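PDB 4QB7: fimbrium subunit Fim1C, which is probably a component of the fimbrium tip, the end of filamentous cell-surface appendages that mediate adhesion and biofilm formation. Local coordinates for residues A38-W52 with P85-Y99. Numbering follows the deposited sequence.
Sequences AGFGIFAYQTSSAGW and PIDDKKITFFAYAPY. With SO4 (sulfate ion), chain L; SO4 (sulfate ion), chain I; SO4 (sulfate ion), chain P.
Gly39 and Tyr99 open the pairing with a weak hydrogen bond from Tyr99 N to Gly39 O, before antiparallel strands 40-47 and 90-97 settle into regular register, their axes at 158°. Gly41 forms the first hydrogen-bonded pair, with Tyr96. Having no side chain, it lets two tyrosines close in: Tyr99 CD1 lies 3.7 Å from Gly41 CA, which sits at that ring's edge, and Tyr96 CE1 is 3.8 Å from the same CA.

Ile42 and, two residues on, Ala44 share the face opposite Tyr96, where the Phe93 ring lies beside both: Ile42 CG2 sits at its edge in plane, 3.8 Å from Phe93 CD2, and Ala44 CB touches the same CD2 as well as Ile91 CG2. Strand 159-178 packs against Ile42, Phe93 and Ala95 here.

On the Tyr96 face, Phe43 pairs with Phe94 through two backbone hydrogen bonds, as Tyr45 does with Thr92 (Tyr45 N to Thr92 O 2.8 Å). The Tyr45 and Phe94 rings stand almost perpendicular (87°), Tyr45 CE1 being 3.6 Å from Phe94 CD2; Pro122 touches both residues.

Gln46, extended beyond CG, crosses Lys89 (CD to CD 3.8 Å), and its OE1 reaches Pro85 CG. Thr47 pairs with Lys90, and one water joins Thr47 OG1 to Thr92 OG1, which also bonds Asp150 N. Lys90 is extended beyond CG; its NZ bonds Ser49 O at 2.9 Å on an in-plane lone pair, and a sulfate probably from the crystallisation liquor. Trp52 has CG anti to the backbone N (chi1 179°), and its indole takes Thr92 CG2 over the five-membered ring, 3.8 Å from the centroid, and the edge of Phe94 toward its six-membered ring, offset edge-to-face.

Paired backbone bonds thus fix the register in the mixed sheet of this fimbrillin-superfamily protein, with an aromatic cluster on one face, Phe93 with small and branched aliphatic groups on the other, and lysine amino groups near Ser49 apparently able to hold anions in the crystal.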
loop_
_atom_site.group_PDB
_atom_site.type_symbol
_atom_site.label_atom_id
_atom_site.label_comp_id
_atom_site.label_asym_id
_atom_site.label_seq_id
_atom_site.Cartn_x
_atom_site.Cartn_y
_atom_site.Cartn_z
ATOM N N ALA A 38 -8.490 -13.284 -4.989
ATOM C CA ALA A 38 -8.753 -14.244 -3.923
ATOM C C ALA A 38 -9.983 -13.962 -3.019
ATOM O O ALA A 38 -10.239 -14.727 -2.089
ATOM C CB ALA A 38 -7.504 -14.320 -3.055
ATOM N N GLY A 39 -10.705 -12.879 -3.263
ATOM C CA GLY A 39 -11.811 -12.488 -2.402
ATOM C C GLY A 39 -11.269 -11.957 -1.092
ATOM O O GLY A 39 -10.151 -11.448 -1.042
ATOM N N PHE A 40 -12.014 -12.117 -0.011
ATOM C CA PHE A 40 -11.584 -11.613 1.295
ATOM C C PHE A 40 -11.883 -12.628 2.397
ATOM O O PHE A 40 -12.531 -13.642 2.138
ATOM C CB PHE A 40 -12.260 -10.245 1.582
ATOM C CG PHE A 40 -13.776 -10.227 1.628
ATOM C CD1 PHE A 40 -14.526 -10.098 0.458
ATOM C CD2 PHE A 40 -14.450 -10.261 2.843
ATOM C CE1 PHE A 40 -15.917 -10.054 0.499
ATOM C CE2 PHE A 40 -15.849 -10.220 2.880
ATOM C CZ PHE A 40 -16.572 -10.104 1.706
ATOM N N GLY A 41 -11.371 -12.356 3.595
ATOM C CA GLY A 41 -11.568 -13.190 4.776
ATOM C C GLY A 41 -12.325 -12.462 5.873
ATOM O O GLY A 41 -12.074 -11.279 6.116
ATOM N N ILE A 42 -13.264 -13.158 6.533
ATOM C CA ILE A 42 -14.122 -12.603 7.582
ATOM C C ILE A 42 -13.844 -13.222 8.938
ATOM O O ILE A 42 -13.684 -14.437 9.041
ATOM C CB ILE A 42 -15.633 -12.817 7.242
ATOM C CG1 ILE A 42 -15.974 -12.427 5.793
ATOM C CG2 ILE A 42 -16.555 -12.113 8.258
ATOM C CD1 ILE A 42 -17.369 -12.897 5.317
ATOM N N PHE A 43 -13.865 -12.376 9.979
ATOM C CA PHE A 43 -13.869 -12.710 11.396
ATOM C C PHE A 43 -15.226 -12.330 11.910
ATOM O O PHE A 43 -15.708 -11.252 11.573
ATOM C CB PHE A 43 -12.791 -11.971 12.180
ATOM C CG PHE A 43 -11.361 -12.325 11.862
ATOM C CD1 PHE A 43 -10.657 -11.626 10.881
ATOM C CD2 PHE A 43 -10.675 -13.259 12.628
ATOM C CE1 PHE A 43 -9.302 -11.902 10.635
ATOM C CE2 PHE A 43 -9.333 -13.553 12.370
ATOM C CZ PHE A 43 -8.653 -12.870 11.381
ATOM N N ALA A 44 -15.879 -13.198 12.682
ATOM C CA ALA A 44 -17.176 -12.881 13.258
ATOM C C ALA A 44 -17.237 -13.375 14.696
ATOM O O ALA A 44 -16.893 -14.517 14.993
ATOM C CB ALA A 44 -18.298 -13.455 12.423
ATOM N N TYR A 45 -17.646 -12.475 15.592
ATOM C CA TYR A 45 -17.728 -12.682 17.034
ATOM C C TYR A 45 -19.168 -12.549 17.507
ATOM O O TYR A 45 -19.755 -11.465 17.472
ATOM C CB TYR A 45 -16.847 -11.630 17.747
ATOM C CG TYR A 45 -15.370 -11.647 17.410
ATOM C CD1 TYR A 45 -14.909 -11.219 16.165
ATOM C CD2 TYR A 45 -14.423 -11.958 18.374
ATOM C CE1 TYR A 45 -13.545 -11.189 15.861
ATOM C CE2 TYR A 45 -13.054 -11.900 18.090
ATOM C CZ TYR A 45 -12.626 -11.561 16.819
ATOM O OH TYR A 45 -11.288 -11.536 16.532
ATOM N N GLN A 46 -19.742 -13.646 17.940
ATOM C CA GLN A 46 -21.099 -13.629 18.477
ATOM C C GLN A 46 -21.070 -13.284 19.988
ATOM O O GLN A 46 -20.351 -13.922 20.769
ATOM C CB GLN A 46 -21.818 -14.959 18.224
ATOM C CG GLN A 46 -23.287 -14.884 18.578
ATOM C CD GLN A 46 -23.948 -16.203 18.409
ATOM O OE1 GLN A 46 -24.831 -16.371 17.572
ATOM N NE2 GLN A 46 -23.523 -17.173 19.197
ATOM N N THR A 47 -21.829 -12.242 20.364
ATOM C CA THR A 47 -21.975 -11.763 21.734
ATOM C C THR A 47 -23.451 -11.833 22.119
ATOM O O THR A 47 -24.317 -12.104 21.280
ATOM C CB THR A 47 -21.455 -10.299 21.898
ATOM O OG1 THR A 47 -22.432 -9.372 21.413
ATOM C CG2 THR A 47 -20.082 -10.040 21.283
ATOM N N SER A 48 -23.756 -11.487 23.362
ATOM C CA SER A 48 -25.140 -11.336 23.785
ATOM C C SER A 48 -25.629 -9.948 23.305
ATOM O O SER A 48 -24.850 -9.181 22.732
ATOM C CB SER A 48 -25.246 -11.462 25.303
ATOM O OG SER A 48 -24.850 -10.276 25.971
ATOM N N SER A 49 -26.889 -9.612 23.582
ATOM C CA SER A 49 -27.440 -8.300 23.291
ATOM C C SER A 49 -26.625 -7.175 24.000
ATOM O O SER A 49 -26.682 -6.042 23.542
ATOM C CB SER A 49 -28.898 -8.244 23.723
ATOM O OG SER A 49 -28.987 -8.196 25.133
ATOM N N ALA A 50 -25.883 -7.484 25.093
ATOM C CA ALA A 50 -25.041 -6.506 25.837
ATOM C C ALA A 50 -24.046 -5.785 24.893
ATOM O O ALA A 50 -23.786 -4.594 25.074
ATOM C CB ALA A 50 -24.288 -7.183 26.978
ATOM N N GLY A 51 -23.544 -6.505 23.887
ATOM C CA GLY A 51 -22.716 -5.942 22.833
ATOM C C GLY A 51 -21.223 -6.149 22.859
ATOM O O GLY A 51 -20.638 -6.579 23.859
ATOM N N TRP A 52 -20.601 -5.727 21.760
ATOM C CA TRP A 52 -19.184 -5.868 21.479
ATOM C C TRP A 52 -18.287 -5.110 22.450
ATOM O O TRP A 52 -17.377 -5.718 22.989
ATOM C CB TRP A 52 -18.889 -5.445 20.030
ATOM C CG TRP A 52 -17.445 -5.528 19.656
ATOM C CD1 TRP A 52 -16.629 -4.491 19.330
ATOM C CD2 TRP A 52 -16.634 -6.716 19.595
ATOM N NE1 TRP A 52 -15.356 -4.953 19.071
ATOM C CE2 TRP A 52 -15.328 -6.312 19.234
ATOM C CE3 TRP A 52 -16.882 -8.084 19.821
ATOM C CZ2 TRP A 52 -14.275 -7.221 19.077
ATOM C CZ3 TRP A 52 -15.831 -8.982 19.683
ATOM C CH2 TRP A 52 -14.546 -8.549 19.316
ATOM N N PRO A 85 -28.750 -15.182 14.563
ATOM C CA PRO A 85 -29.371 -15.825 15.728
ATOM C C PRO A 85 -30.906 -15.702 15.714
ATOM O O PRO A 85 -31.454 -14.754 15.142
ATOM C CB PRO A 85 -28.750 -15.074 16.910
ATOM C CG PRO A 85 -27.506 -14.470 16.381
ATOM C CD PRO A 85 -27.836 -14.097 14.978
ATOM N N ILE A 86 -31.594 -16.689 16.305
ATOM C CA ILE A 86 -33.061 -16.683 16.451
ATOM C C ILE A 86 -33.415 -15.736 17.614
ATOM O O ILE A 86 -34.461 -15.087 17.582
ATOM C CB ILE A 86 -33.648 -18.111 16.671
ATOM C CG1 ILE A 86 -33.175 -19.104 15.593
ATOM C CG2 ILE A 86 -35.185 -18.092 16.691
ATOM C CD1 ILE A 86 -32.865 -20.575 16.150
ATOM N N ASP A 87 -32.529 -15.640 18.628
ATOM C CA ASP A 87 -32.744 -14.770 19.780
ATOM C C ASP A 87 -32.123 -13.356 19.522
ATOM O O ASP A 87 -31.946 -12.984 18.365
ATOM C CB ASP A 87 -32.210 -15.437 21.066
ATOM C CG ASP A 87 -30.741 -15.821 21.032
ATOM O OD1 ASP A 87 -30.055 -15.460 20.053
ATOM O OD2 ASP A 87 -30.268 -16.450 22.008
ATOM N N ASP A 88 -31.821 -12.575 20.589
ATOM C CA ASP A 88 -31.369 -11.188 20.513
ATOM C C ASP A 88 -29.843 -11.021 20.548
ATOM O O ASP A 88 -29.339 -9.899 20.713
ATOM C CB ASP A 88 -32.027 -10.353 21.618
ATOM C CG ASP A 88 -31.969 -10.895 23.043
ATOM O OD1 ASP A 88 -31.069 -11.728 23.343
ATOM O OD2 ASP A 88 -32.781 -10.453 23.866
ATOM N N LYS A 89 -29.118 -12.133 20.319
ATOM C CA LYS A 89 -27.670 -12.163 20.229
ATOM C C LYS A 89 -27.209 -11.322 19.043
ATOM O O LYS A 89 -27.924 -11.211 18.035
ATOM C CB LYS A 89 -27.174 -13.608 20.095
ATOM C CG LYS A 89 -27.082 -14.323 21.422
ATOM C CD LYS A 89 -26.203 -15.560 21.336
ATOM C CE LYS A 89 -26.972 -16.854 21.303
ATOM N NZ LYS A 89 -27.655 -17.042 19.995
ATOM N N LYS A 90 -26.020 -10.727 19.174
ATOM C CA LYS A 90 -25.410 -9.848 18.177
ATOM C C LYS A 90 -24.162 -10.487 17.578
ATOM O O LYS A 90 -23.551 -11.351 18.222
ATOM C CB LYS A 90 -25.068 -8.491 18.820
ATOM C CG LYS A 90 -26.318 -7.682 19.194
ATOM C CD LYS A 90 -26.023 -6.350 19.878
ATOM C CE LYS A 90 -27.339 -5.687 20.178
ATOM N NZ LYS A 90 -27.233 -4.523 21.089
ATOM N N ILE A 91 -23.800 -10.092 16.333
ATOM C CA ILE A 91 -22.570 -10.572 15.674
ATOM C C ILE A 91 -21.753 -9.377 15.201
ATOM O O ILE A 91 -22.280 -8.476 14.545
ATOM C CB ILE A 91 -22.799 -11.597 14.516
ATOM C CG1 ILE A 91 -23.708 -12.778 14.955
ATOM C CG2 ILE A 91 -21.452 -12.138 13.993
ATOM C CD1 ILE A 91 -24.294 -13.466 13.756
ATOM N N THR A 92 -20.467 -9.363 15.570
ATOM C CA THR A 92 -19.520 -8.331 15.186
ATOM C C THR A 92 -18.589 -8.923 14.133
ATOM O O THR A 92 -18.013 -10.007 14.319
ATOM C CB THR A 92 -18.790 -7.753 16.410
ATOM O OG1 THR A 92 -19.693 -6.881 17.059
ATOM C CG2 THR A 92 -17.565 -6.928 16.031
ATOM N N PHE A 93 -18.446 -8.189 13.028
ATOM C CA PHE A 93 -17.639 -8.598 11.897
ATOM C C PHE A 93 -16.425 -7.706 11.735
ATOM O O PHE A 93 -16.432 -6.538 12.133
ATOM C CB PHE A 93 -18.492 -8.585 10.608
ATOM C CG PHE A 93 -19.695 -9.504 10.647
ATOM C CD1 PHE A 93 -20.904 -9.073 11.188
ATOM C CD2 PHE A 93 -19.620 -10.801 10.146
ATOM C CE1 PHE A 93 -22.007 -9.935 11.252
ATOM C CE2 PHE A 93 -20.723 -11.657 10.205
ATOM C CZ PHE A 93 -21.917 -11.213 10.741
ATOM N N PHE A 94 -15.367 -8.304 11.166
ATOM C CA PHE A 94 -14.103 -7.715 10.715
ATOM C C PHE A 94 -13.746 -8.413 9.417
ATOM O O PHE A 94 -14.149 -9.562 9.209
ATOM C CB PHE A 94 -12.973 -7.864 11.760
ATOM C CG PHE A 94 -13.280 -7.248 13.098
ATOM C CD1 PHE A 94 -13.083 -5.887 13.318
ATOM C CD2 PHE A 94 -13.779 -8.023 14.139
ATOM C CE1 PHE A 94 -13.378 -5.319 14.560
ATOM C CE2 PHE A 94 -14.058 -7.455 15.388
ATOM C CZ PHE A 94 -13.877 -6.106 15.580
ATOM N N ALA A 95 -12.992 -7.752 8.552
ATOM C CA ALA A 95 -12.593 -8.357 7.289
ATOM C C ALA A 95 -11.263 -7.785 6.835
ATOM O O ALA A 95 -10.925 -6.667 7.220
ATOM C CB ALA A 95 -13.658 -8.115 6.231
ATOM N N TYR A 96 -10.519 -8.549 6.025
ATOM C CA TYR A 96 -9.247 -8.128 5.420
ATOM C C TYR A 96 -9.169 -8.701 3.990
ATOM O O TYR A 96 -9.892 -9.640 3.632
ATOM C CB TYR A 96 -8.018 -8.579 6.278
ATOM C CG TYR A 96 -7.701 -10.048 6.117
ATOM C CD1 TYR A 96 -8.440 -11.016 6.789
ATOM C CD2 TYR A 96 -6.748 -10.479 5.190
ATOM C CE1 TYR A 96 -8.251 -12.373 6.542
ATOM C CE2 TYR A 96 -6.573 -11.835 4.912
ATOM C CZ TYR A 96 -7.332 -12.776 5.590
ATOM O OH TYR A 96 -7.141 -14.114 5.366
ATOM N N ALA A 97 -8.268 -8.158 3.194
ATOM C CA ALA A 97 -8.023 -8.639 1.835
ATOM C C ALA A 97 -6.618 -8.226 1.402
ATOM O O ALA A 97 -6.095 -7.232 1.920
ATOM C CB ALA A 97 -9.079 -8.144 0.856
ATOM N N PRO A 98 -5.957 -9.016 0.512
ATOM C CA PRO A 98 -6.447 -10.241 -0.161
ATOM C C PRO A 98 -6.479 -11.402 0.823
ATOM O O PRO A 98 -5.742 -11.381 1.803
ATOM C CB PRO A 98 -5.423 -10.441 -1.288
ATOM C CG PRO A 98 -4.165 -9.860 -0.740
ATOM C CD PRO A 98 -4.589 -8.680 0.078
ATOM N N TYR A 99 -7.348 -12.385 0.592
ATOM C CA TYR A 99 -7.480 -13.533 1.484
ATOM C C TYR A 99 -6.181 -14.363 1.596
ATOM O O TYR A 99 -5.515 -14.607 0.596
ATOM C CB TYR A 99 -8.621 -14.406 0.993
ATOM C CG TYR A 99 -8.813 -15.690 1.765
ATOM C CD1 TYR A 99 -9.519 -15.706 2.965
ATOM C CD2 TYR A 99 -8.364 -16.908 1.255
ATOM C CE1 TYR A 99 -9.699 -16.887 3.680
ATOM C CE2 TYR A 99 -8.582 -18.101 1.937
ATOM C CZ TYR A 99 -9.234 -18.083 3.159
ATOM O OH TYR A 99 -9.452 -19.259 3.832
HETATM S S SO4 L . -29.443 -19.456 17.487
HETATM O O1 SO4 L . -29.662 -19.297 16.040
HETATM O O2 SO4 L . -28.261 -18.696 17.894
HETATM O O3 SO4 L . -30.619 -18.974 18.224
HETATM O O4 SO4 L . -29.216 -20.876 17.767
HETATM S S SO4 I . -25.220 -1.817 22.196
HETATM O O1 SO4 I . -25.089 -1.155 20.890
HETATM O O2 SO4 I . -24.309 -1.220 23.168
HETATM O O3 SO4 I . -26.582 -1.631 22.684
HETATM O O4 SO4 I . -24.923 -3.239 22.011
HETATM S S SO4 P . -9.339 -22.176 2.053
HETATM O O1 SO4 P . -8.981 -21.699 3.391
HETATM O O2 SO4 P . -10.792 -22.011 1.795
HETATM O O3 SO4 P . -8.598 -21.441 1.027
HETATM O O4 SO4 P . -8.955 -23.587 1.977
HETATM O O HOH W 1 -21.600 -8.137 18.898
HETATM O O HOH W 2 -28.436 -12.003 24.151
#